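Local coordinates for glycosyl hydrolases family 2, sugar binding domain protein (Bacteroides uniformis str. 3978 T3 ii, PDB 6D1P), which probably hydrolyses O-glycosidic bonds of beta-glucuronides, as a family 2 beta-glucuronidase from a human gut bacterium, at residues Leu69-Asn74 with Gly90-Met95; Gly520-Val525 with Trp548-Ile553; Trp630-Gly635 with Arg744-Cys749. One frame throughout, in Å; residues are numbered along the deposited sequence.

Contact 1. Residues Leu69-Asn74 with Gly90-Met95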
loop_
_atom_site.group_PDB
_atom_site.type_symbol
_atom_site.label_atom_id
_atom_site.label_comp_id
_atom_site.label_asym_id
_atom_site.label_seq_id
_atom_site.Cartn_x
_atom_site.Cartn_y
_atom_site.Cartn_z
ATOM N N LEU A 69 -4.739 18.773 -7.443
ATOM C CA LEU A 69 -6.122 18.483 -7.059
ATOM C C LEU A 69 -7.083 18.759 -8.214
ATOM O O LEU A 69 -6.824 19.622 -9.057
ATOM C CB LEU A 69 -6.546 19.315 -5.845
ATOM C CG LEU A 69 -5.694 19.092 -4.583
ATOM C CD1 LEU A 69 -6.406 19.539 -3.323
ATOM C CD2 LEU A 69 -5.264 17.642 -4.466
ATOM N N PRO A 70 -8.218 18.038 -8.274
ATOM C CA PRO A 70 -8.618 16.979 -7.337
ATOM C C PRO A 70 -7.789 15.706 -7.479
ATOM O O PRO A 70 -7.220 15.434 -8.534
ATOM C CB PRO A 70 -10.075 16.711 -7.708
ATOM C CG PRO A 70 -10.182 17.109 -9.123
ATOM C CD PRO A 70 -9.247 18.278 -9.300
ATOM N N HIS A 71 -7.750 14.924 -6.406
ATOM C CA HIS A 71 -6.856 13.785 -6.309
ATOM C C HIS A 71 -7.539 12.658 -5.549
ATOM O O HIS A 71 -8.319 12.891 -4.616
ATOM C CB HIS A 71 -5.562 14.186 -5.618
ATOM C CG HIS A 71 -4.683 13.027 -5.298
ATOM N ND1 HIS A 71 -4.707 12.396 -4.071
ATOM C CD2 HIS A 71 -3.778 12.362 -6.054
ATOM C CE1 HIS A 71 -3.837 11.402 -4.082
ATOM N NE2 HIS A 71 -3.263 11.360 -5.273
ATOM N N CYS A 72 -7.219 11.426 -5.935
ATOM C CA CYS A 72 -7.887 10.273 -5.354
ATOM C C CYS A 72 -6.873 9.185 -5.017
ATOM O O CYS A 72 -6.011 8.868 -5.841
ATOM C CB CYS A 72 -8.953 9.746 -6.323
ATOM S SG CYS A 72 -9.778 8.259 -5.770
ATOM N N PHE A 73 -6.999 8.607 -3.808
ATOM C CA PHE A 73 -6.122 7.513 -3.385
ATOM C C PHE A 73 -6.113 6.370 -4.393
ATOM O O PHE A 73 -5.141 5.617 -4.472
ATOM C CB PHE A 73 -6.566 6.915 -2.037
ATOM C CG PHE A 73 -6.451 7.842 -0.850
ATOM C CD1 PHE A 73 -6.047 9.161 -0.988
ATOM C CD2 PHE A 73 -6.764 7.370 0.416
ATOM C CE1 PHE A 73 -5.953 9.990 0.112
ATOM C CE2 PHE A 73 -6.676 8.183 1.524
ATOM C CZ PHE A 73 -6.276 9.501 1.378
ATOM N N ASN A 74 -7.199 6.194 -5.141
ATOM C CA ASN A 74 -7.421 4.944 -5.850
ATOM C C ASN A 74 -7.498 5.163 -7.356
ATOM O O ASN A 74 -8.107 4.361 -8.078
ATOM C CB ASN A 74 -8.680 4.262 -5.314
ATOM C CG ASN A 74 -8.745 4.270 -3.794
ATOM O OD1 ASN A 74 -9.493 5.048 -3.210
ATOM N ND2 ASN A 74 -7.953 3.400 -3.142
ATOM N N GLY A 90 -4.140 9.023 4.544
ATOM C CA GLY A 90 -3.168 9.706 3.710
ATOM C C GLY A 90 -3.236 11.179 4.027
ATOM O O GLY A 90 -4.208 11.652 4.621
ATOM N N TRP A 91 -2.191 11.909 3.632
ATOM C CA TRP A 91 -2.033 13.302 4.037
ATOM C C TRP A 91 -1.766 14.212 2.847
ATOM O O TRP A 91 -1.021 13.851 1.936
ATOM C CB TRP A 91 -0.868 13.461 5.025
ATOM C CG TRP A 91 -1.139 13.103 6.473
ATOM C CD1 TRP A 91 -0.953 11.884 7.073
ATOM C CD2 TRP A 91 -1.586 13.989 7.505
ATOM N NE1 TRP A 91 -1.266 11.958 8.411
ATOM C CE2 TRP A 91 -1.663 13.239 8.698
ATOM C CE3 TRP A 91 -1.936 15.344 7.535
ATOM C CZ2 TRP A 91 -2.082 13.798 9.899
ATOM C CZ3 TRP A 91 -2.350 15.896 8.733
ATOM C CH2 TRP A 91 -2.414 15.125 9.898
ATOM N N TYR A 92 -2.321 15.417 2.891
ATOM C CA TYR A 92 -1.990 16.474 1.943
ATOM C C TYR A 92 -1.408 17.675 2.682
ATOM O O TYR A 92 -1.761 17.930 3.836
ATOM C CB TYR A 92 -3.214 16.939 1.162
ATOM C CG TYR A 92 -3.918 15.886 0.358
ATOM C CD1 TYR A 92 -4.870 15.051 0.937
ATOM C CD2 TYR A 92 -3.690 15.774 -1.002
ATOM C CE1 TYR A 92 -5.554 14.109 0.177
ATOM C CE2 TYR A 92 -4.359 14.846 -1.761
ATOM C CZ TYR A 92 -5.289 14.008 -1.168
ATOM O OH TYR A 92 -5.944 13.078 -1.946
ATOM N N ARG A 93 -0.530 18.430 2.012
ATOM C CA ARG A 93 0.007 19.646 2.611
ATOM C C ARG A 93 0.401 20.638 1.531
ATOM O O ARG A 93 0.791 20.251 0.422
ATOM C CB ARG A 93 1.211 19.363 3.508
ATOM C CG ARG A 93 2.410 18.787 2.786
ATOM C CD ARG A 93 3.540 18.461 3.777
ATOM N NE ARG A 93 4.751 18.030 3.088
ATOM C CZ ARG A 93 5.784 17.426 3.668
ATOM N NH1 ARG A 93 5.784 17.167 4.973
ATOM N NH2 ARG A 93 6.818 17.072 2.929
ATOM N N THR A 94 0.292 21.923 1.867
ATOM C CA THR A 94 0.669 22.993 0.950
ATOM C C THR A 94 0.859 24.298 1.718
ATOM O O THR A 94 0.658 24.372 2.933
ATOM C CB THR A 94 -0.368 23.199 -0.156
ATOM O OG1 THR A 94 0.175 24.108 -1.104
ATOM C CG2 THR A 94 -1.644 23.833 0.411
ATOM N N MET A 95 1.211 25.342 0.967
ATOM C CA MET A 95 1.466 26.686 1.472
ATOM C C MET A 95 0.485 27.645 0.812
ATOM O O MET A 95 0.375 27.659 -0.419
ATOM C CB MET A 95 2.906 27.111 1.144
ATOM C CG MET A 95 3.728 27.496 2.336
ATOM S SD MET A 95 4.055 26.096 3.396
ATOM C CE MET A 95 5.593 25.508 2.654
#
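Two ring edges, those of His71 and Phe73, meet the Tyr92 hydroxyl. Tyr92 OH lies in the plane of the His71 imidazole at its ND1 corner, while Phe73 brings CE1 to 3.7 Å from Tyr92 OH, so the hydroxyl sits at the edges of both rings. The imidazole and phenol planes stand 81° apart, their side chains crossing obliquely. This is packing inside the sugar-binding domain of family 2 glycosyl hydrolases, where the loop Leu69-Asn74 runs along strand 89-96 of an antiparallel beta-sheet. One nearly straight hydrogen bond, 2.6 Å between His71 ND1 and Tyr92 OH, joins loop to strand; either group could be the donor. Tyr92 OH has a second partner in the backbone N of Leu190, so two bonds grip the buried hydroxyl and should restrict rotation of the phenol. His71 reaches it with CG anti to the backbone N (chi1 171°). On the loop side, Leu69 CD2 comes obliquely to Tyr92 CE2 at 4.0 Å, just ahead of the cis peptide bond that precedes Pro70. Phe37 meets the rings of both His71 and Tyr92, and Trp35 adds to the packing from strand 35-38. A phenylalanine in place of Tyr92 lacks the hydroxyl and both its bonds, which would probably leave His71 ND1 and Leu190 N poorly satisfied in this buried place and loosen the loop from the strand. Beyond the tyrosine, Phe73 closes on the start of strand segment Gly90-Met95. A side chain on Gly90 would point toward the loop and its beta carbon would clash with the phenyl ring, whose tip, Phe73 CZ, already lies 3.8 Å from Gly90 N.

Contact 2. Residues Gly520-Val525 with Trp548-Ile553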
loop_
_atom_site.group_PDB
_atom_site.type_symbol
_atom_site.label_atom_id
_atom_site.label_comp_id
_atom_site.label_asym_id
_atom_site.label_seq_id
_atom_site.Cartn_x
_atom_site.Cartn_y
_atom_site.Cartn_z
ATOM N N GLY A 520 -16.754 -4.776 -27.062
ATOM C CA GLY A 520 -16.076 -5.431 -28.166
ATOM C C GLY A 520 -16.276 -6.927 -28.275
ATOM O O GLY A 520 -15.707 -7.542 -29.184
ATOM N N ARG A 521 -17.036 -7.544 -27.373
ATOM C CA ARG A 521 -17.416 -8.948 -27.521
ATOM C C ARG A 521 -18.799 -9.027 -28.179
ATOM O O ARG A 521 -19.710 -8.294 -27.784
ATOM C CB ARG A 521 -17.414 -9.653 -26.164
ATOM C CG ARG A 521 -17.967 -11.062 -26.195
ATOM C CD ARG A 521 -18.014 -11.633 -24.789
ATOM N NE ARG A 521 -16.677 -11.994 -24.324
ATOM C CZ ARG A 521 -16.369 -12.224 -23.046
ATOM N NH1 ARG A 521 -17.304 -12.118 -22.102
ATOM N NH2 ARG A 521 -15.121 -12.546 -22.702
ATOM N N HIS A 522 -18.947 -9.905 -29.182
ATOM C CA HIS A 522 -20.213 -10.087 -29.892
ATOM C C HIS A 522 -20.481 -11.578 -30.080
ATOM O O HIS A 522 -19.680 -12.434 -29.690
ATOM C CB HIS A 522 -20.212 -9.350 -31.239
ATOM C CG HIS A 522 -19.744 -7.938 -31.137
ATOM N ND1 HIS A 522 -20.592 -6.895 -30.832
ATOM C CD2 HIS A 522 -18.502 -7.402 -31.232
ATOM C CE1 HIS A 522 -19.896 -5.771 -30.776
ATOM N NE2 HIS A 522 -18.627 -6.050 -31.020
ATOM N N MET A 523 -21.621 -11.886 -30.697
ATOM C CA MET A 523 -22.037 -13.273 -30.866
ATOM C C MET A 523 -23.086 -13.363 -31.972
ATOM O O MET A 523 -24.063 -12.605 -31.963
ATOM C CB MET A 523 -22.583 -13.824 -29.541
ATOM C CG MET A 523 -23.212 -15.198 -29.634
ATOM S SD MET A 523 -22.133 -16.432 -30.368
ATOM C CE MET A 523 -20.658 -16.296 -29.354
ATOM N N GLU A 524 -22.871 -14.274 -32.928
ATOM C CA GLU A 524 -23.834 -14.481 -34.007
ATOM C C GLU A 524 -25.122 -15.084 -33.459
ATOM O O GLU A 524 -25.090 -15.960 -32.585
ATOM C CB GLU A 524 -23.262 -15.411 -35.081
ATOM C CG GLU A 524 -22.105 -14.845 -35.901
ATOM C CD GLU A 524 -22.531 -13.777 -36.901
ATOM O OE1 GLU A 524 -23.754 -13.564 -37.107
ATOM O OE2 GLU A 524 -21.627 -13.131 -37.473
ATOM N N VAL A 525 -26.260 -14.611 -33.983
ATOM C CA VAL A 525 -27.550 -15.190 -33.627
ATOM C C VAL A 525 -27.653 -16.596 -34.208
ATOM O O VAL A 525 -27.110 -16.890 -35.281
ATOM C CB VAL A 525 -28.710 -14.300 -34.112
ATOM C CG1 VAL A 525 -28.691 -14.156 -35.629
ATOM C CG2 VAL A 525 -30.044 -14.870 -33.646
ATOM N N TRP A 548 -22.115 -12.388 -21.765
ATOM C CA TRP A 548 -21.758 -10.993 -21.512
ATOM C C TRP A 548 -21.374 -10.236 -22.794
ATOM O O TRP A 548 -20.689 -9.204 -22.737
ATOM C CB TRP A 548 -20.644 -10.895 -20.450
ATOM C CG TRP A 548 -21.125 -11.259 -19.026
ATOM C CD1 TRP A 548 -22.019 -12.241 -18.681
ATOM C CD2 TRP A 548 -20.762 -10.610 -17.798
ATOM N NE1 TRP A 548 -22.226 -12.249 -17.319
ATOM C CE2 TRP A 548 -21.472 -11.256 -16.755
ATOM C CE3 TRP A 548 -19.896 -9.557 -17.478
ATOM C CZ2 TRP A 548 -21.334 -10.884 -15.416
ATOM C CZ3 TRP A 548 -19.770 -9.176 -16.157
ATOM C CH2 TRP A 548 -20.483 -9.845 -15.134
ATOM N N SER A 549 -21.840 -10.704 -23.952
ATOM C CA SER A 549 -21.594 -10.026 -25.219
ATOM C C SER A 549 -22.437 -8.752 -25.342
ATOM O O SER A 549 -23.467 -8.574 -24.683
ATOM C CB SER A 549 -21.931 -10.948 -26.381
ATOM O OG SER A 549 -23.348 -11.090 -26.438
ATOM N N GLU A 550 -21.975 -7.852 -26.207
ATOM C CA GLU A 550 -22.811 -6.719 -26.584
ATOM C C GLU A 550 -24.038 -7.178 -27.349
ATOM O O GLU A 550 -25.092 -6.539 -27.262
ATOM C CB GLU A 550 -22.010 -5.713 -27.411
ATOM C CG GLU A 550 -20.875 -5.044 -26.607
ATOM C CD GLU A 550 -20.367 -3.746 -27.235
ATOM O OE1 GLU A 550 -21.150 -2.766 -27.377
ATOM O OE2 GLU A 550 -19.161 -3.717 -27.589
ATOM N N SER A 551 -23.920 -8.289 -28.080
ATOM C CA SER A 551 -25.032 -8.788 -28.878
ATOM C C SER A 551 -26.238 -9.078 -28.007
ATOM O O SER A 551 -27.379 -8.743 -28.368
ATOM C CB SER A 551 -24.609 -10.045 -29.626
ATOM O OG SER A 551 -23.519 -9.756 -30.479
ATOM N N TYR A 552 -26.000 -9.689 -26.842
ATOM C CA TYR A 552 -27.107 -9.985 -25.962
ATOM C C TYR A 552 -27.698 -8.704 -25.396
ATOM O O TYR A 552 -28.915 -8.480 -25.473
ATOM C CB TYR A 552 -26.681 -10.930 -24.843
ATOM C CG TYR A 552 -27.813 -11.119 -23.879
ATOM C CD1 TYR A 552 -28.921 -11.905 -24.216
ATOM C CD2 TYR A 552 -27.821 -10.460 -22.657
ATOM C CE1 TYR A 552 -29.995 -12.055 -23.327
ATOM C CE2 TYR A 552 -28.888 -10.603 -21.770
ATOM C CZ TYR A 552 -29.967 -11.406 -22.106
ATOM O OH TYR A 552 -31.012 -11.531 -21.219
ATOM N N ILE A 553 -26.854 -7.827 -24.855
ATOM C CA ILE A 553 -27.416 -6.705 -24.115
ATOM C C ILE A 553 -28.141 -5.743 -25.045
ATOM O O ILE A 553 -29.067 -5.045 -24.622
ATOM C CB ILE A 553 -26.336 -5.987 -23.287
ATOM C CG1 ILE A 553 -26.981 -5.365 -22.041
ATOM C CG2 ILE A 553 -25.625 -4.916 -24.107
ATOM C CD1 ILE A 553 -27.483 -6.388 -21.039
#
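Trp548 opens the second segment with its CB at the edge of the Arg521 guanidinium, in plane and 3.9 Å from Arg521 NH1. The guanidinium is itself tied down by its NH2, which bonds to Ala777 O and Gln776 OE1. Next comes Ser549, the N-cap of helix 550-564 in the TIM-barrel domain. Its OG, held between the backbone N and the carbonyl carbon (chi1 71°), accepts from Tyr552 N at 3.0 Å, while its CA and CB pack on the aliphatic part of Arg521. Glu550 begins the helix and makes two bonds to the other segment. Its backbone N donates to Arg521 O at 2.8 Å, approaching from above the carbonyl plane. Its side chain reaches out so that Glu550 OE2 takes the N-H of Gly520 on its anti lone pair, at 2.7 Å and almost straight (177°); Glu550 OE1 accepts from Glu608 N. The His522 imidazole runs alongside this carboxylate. At Ser551 the hydroxyl turns to the loop and accepts from Met523 N, 2.9 Å from Ser551 OG with a bent angle of 142°. Tyr626 OH bonds to both Ser551 OG and His522 ND1, linking the two segments by a third residue. The loop thus gives a carbonyl to one N-H at the helix start and the cap serine serves another, while the first turn repays with two side-chain acceptors; the helix end and neighbouring N-H donors would tend to keep Glu550 ionised.

Contact 3. Residues Trp630-Gly635 with Arg744-Cys749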
loop_
_atom_site.group_PDB
_atom_site.type_symbol
_atom_site.label_atom_id
_atom_site.label_comp_id
_atom_site.label_asym_id
_atom_site.label_seq_id
_atom_site.Cartn_x
_atom_site.Cartn_y
_atom_site.Cartn_z
ATOM N N TRP A 630 -17.222 -4.898 -34.315
ATOM C CA TRP A 630 -17.333 -6.332 -34.589
ATOM C C TRP A 630 -16.571 -6.616 -35.881
ATOM O O TRP A 630 -17.136 -6.511 -36.983
ATOM C CB TRP A 630 -18.805 -6.739 -34.670
ATOM C CG TRP A 630 -19.073 -8.211 -34.723
ATOM C CD1 TRP A 630 -18.171 -9.211 -34.967
ATOM C CD2 TRP A 630 -20.345 -8.856 -34.532
ATOM N NE1 TRP A 630 -18.801 -10.437 -34.937
ATOM C CE2 TRP A 630 -20.134 -10.245 -34.667
ATOM C CE3 TRP A 630 -21.640 -8.390 -34.255
ATOM C CZ2 TRP A 630 -21.170 -11.170 -34.542
ATOM C CZ3 TRP A 630 -22.660 -9.314 -34.111
ATOM C CH2 TRP A 630 -22.422 -10.685 -34.265
ATOM N N PRO A 631 -15.270 -6.974 -35.794
ATOM C CA PRO A 631 -14.429 -7.008 -37.001
ATOM C C PRO A 631 -14.601 -8.269 -37.836
ATOM O O PRO A 631 -14.399 -8.241 -39.059
ATOM C CB PRO A 631 -13.000 -6.916 -36.440
ATOM C CG PRO A 631 -13.135 -7.054 -34.885
ATOM C CD PRO A 631 -14.540 -7.431 -34.593
ATOM N N VAL A 632 -14.952 -9.384 -37.199
ATOM C CA VAL A 632 -15.034 -10.672 -37.876
ATOM C C VAL A 632 -16.371 -11.329 -37.541
ATOM O O VAL A 632 -16.584 -11.774 -36.402
ATOM C CB VAL A 632 -13.870 -11.597 -37.498
ATOM C CG1 VAL A 632 -14.046 -12.945 -38.169
ATOM C CG2 VAL A 632 -12.551 -10.973 -37.909
ATOM N N ARG A 633 -17.255 -11.416 -38.536
ATOM C CA ARG A 633 -18.473 -12.221 -38.505
ATOM C C ARG A 633 -18.168 -13.664 -38.917
ATOM O O ARG A 633 -17.111 -13.970 -39.481
ATOM C CB ARG A 633 -19.520 -11.641 -39.448
ATOM C CG ARG A 633 -19.732 -10.151 -39.333
ATOM C CD ARG A 633 -20.725 -9.834 -38.248
ATOM N NE ARG A 633 -21.990 -10.576 -38.376
ATOM C CZ ARG A 633 -23.090 -10.083 -38.936
ATOM N NH1 ARG A 633 -23.059 -8.852 -39.434
ATOM N NH2 ARG A 633 -24.221 -10.806 -38.981
ATOM N N TRP A 634 -19.108 -14.565 -38.644
ATOM C CA TRP A 634 -18.902 -15.953 -39.039
ATOM C C TRP A 634 -20.228 -16.669 -39.240
ATOM O O TRP A 634 -21.289 -16.212 -38.800
ATOM C CB TRP A 634 -18.057 -16.712 -38.025
ATOM C CG TRP A 634 -18.716 -16.884 -36.701
ATOM C CD1 TRP A 634 -19.459 -17.953 -36.284
ATOM C CD2 TRP A 634 -18.685 -15.960 -35.605
ATOM N NE1 TRP A 634 -19.893 -17.754 -34.991
ATOM C CE2 TRP A 634 -19.427 -16.542 -34.548
ATOM C CE3 TRP A 634 -18.091 -14.703 -35.410
ATOM C CZ2 TRP A 634 -19.606 -15.905 -33.314
ATOM C CZ3 TRP A 634 -18.259 -14.070 -34.178
ATOM C CH2 TRP A 634 -19.019 -14.674 -33.146
ATOM N N GLY A 635 -20.125 -17.830 -39.874
ATOM C CA GLY A 635 -21.257 -18.620 -40.320
ATOM C C GLY A 635 -20.857 -19.475 -41.509
ATOM O O GLY A 635 -19.708 -19.482 -41.950
ATOM N N ARG A 744 -8.727 -18.105 -36.119
ATOM C CA ARG A 744 -9.110 -17.337 -34.941
ATOM C C ARG A 744 -10.240 -18.043 -34.190
ATOM O O ARG A 744 -11.209 -18.521 -34.790
ATOM C CB ARG A 744 -9.540 -15.913 -35.338
ATOM C CG ARG A 744 -9.827 -15.000 -34.115
ATOM C CD ARG A 744 -10.191 -13.544 -34.481
ATOM N NE ARG A 744 -9.049 -12.810 -35.016
ATOM C CZ ARG A 744 -9.026 -11.504 -35.275
ATOM N NH1 ARG A 744 -10.096 -10.743 -35.055
ATOM N NH2 ARG A 744 -7.911 -10.955 -35.749
ATOM N N CYS A 745 -10.105 -18.124 -32.869
ATOM C CA CYS A 745 -11.141 -18.714 -32.025
ATOM C C CYS A 745 -12.127 -17.616 -31.664
ATOM O O CYS A 745 -11.911 -16.862 -30.716
ATOM C CB CYS A 745 -10.530 -19.341 -30.783
ATOM S SG CYS A 745 -9.147 -20.403 -31.129
ATOM N N LEU A 746 -13.227 -17.537 -32.402
ATOM C CA LEU A 746 -14.085 -16.363 -32.354
ATOM C C LEU A 746 -15.030 -16.355 -31.160
ATOM O O LEU A 746 -15.745 -15.366 -30.955
ATOM C CB LEU A 746 -14.870 -16.248 -33.663
ATOM C CG LEU A 746 -14.038 -15.795 -34.868
ATOM C CD1 LEU A 746 -14.804 -15.955 -36.185
ATOM C CD2 LEU A 746 -13.604 -14.344 -34.685
ATOM N N ASP A 747 -15.053 -17.417 -30.359
ATOM C CA ASP A 747 -15.828 -17.414 -29.126
ATOM C C ASP A 747 -14.934 -17.643 -27.911
ATOM O O ASP A 747 -15.426 -18.054 -26.851
ATOM C CB ASP A 747 -16.947 -18.458 -29.194
ATOM C CG ASP A 747 -16.409 -19.868 -29.307
ATOM O OD1 ASP A 747 -17.186 -20.830 -29.152
ATOM O OD2 ASP A 747 -15.189 -20.011 -29.538
ATOM N N ALA A 748 -13.630 -17.386 -28.048
ATOM C CA ALA A 748 -12.697 -17.555 -26.935
ATOM C C ALA A 748 -12.843 -16.409 -25.938
ATOM O O ALA A 748 -12.903 -15.242 -26.333
ATOM C CB ALA A 748 -11.258 -17.630 -27.452
ATOM N N CYS A 749 -12.896 -16.746 -24.645
ATOM C CA CYS A 749 -13.029 -15.773 -23.564
ATOM C C CYS A 749 -11.895 -15.808 -22.529
ATOM O O CYS A 749 -11.988 -15.098 -21.517
ATOM C CB CYS A 749 -14.364 -15.980 -22.824
ATOM S SG CYS A 749 -15.829 -15.899 -23.879
#
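Hydrophobic contact carries this pairing, and Leu746 is its centre. The residue follows Cys745 in a type I beta turn closed by a 3.2 Å bond from Ala748 N to Cys745 O, and the turn presents its side chain to strand 632-634. Of the interactions with aromatic groups, the main one is a CH-pi contact: Leu746 CB lies over one face of the Trp634 indole, 4.2 Å from the centroid of the six-membered ring and offset toward the rim. Trp634 takes the crowded first torsion, CG between the backbone N and the carbonyl carbon (chi1 66°), and in this position the indole turns that face to Leu746 CB. The apolar contacts come from the branches of the leucine. Leu746 CD1 touches Trp634 CE3 at 3.6 Å and also Val632 CG1 at 3.7 Å, filling the angle between the two side chains, which project from the same side of the strand; Leu746 CD2 rests on Val632 as well, the two side chains crossing at about a right angle. The one charged group involved is the Arg744 guanidinium, whose NH1 passes 3.8 Å from Val632 CG2, while the neighbouring NH2 forms a salt bridge with Glu736. No hydrogen bond joins the two segments; the Leu746 carbonyl is satisfied by Asn779 ND2. Strand 632-634 is one of the two edge strands of a five-stranded mixed sheet within this chain, parallel to strand 698-709, and the turn that covers Val632 and Trp634 lies between strands 730-738 and 751-756, with Trp713 meeting Trp634 edge-to-face.

In the fold
Contacts 2 and 3 form one continuous region, their centres about 11 Å apart. A salt bridge of 2.7 Å from Arg633 NE to Glu524 OE2 joins them, and the same oxygen probably accepts from Trp634 N. The Trp630 ring stacks on His522, with Trp630 CD2 3.3 Å from His522 CB, so the TIM-barrel loop is fastened to the beta-rich C-terminal part of the chain. Contact 1 stands apart in the sugar-binding domain, its centre about 41 Å from that of contact 2 and about 45 Å from that of contact 3. A bound potassium ion lies about 12 Å from the Phe73 side chain, and none of the three contacts contributes a metal ligand.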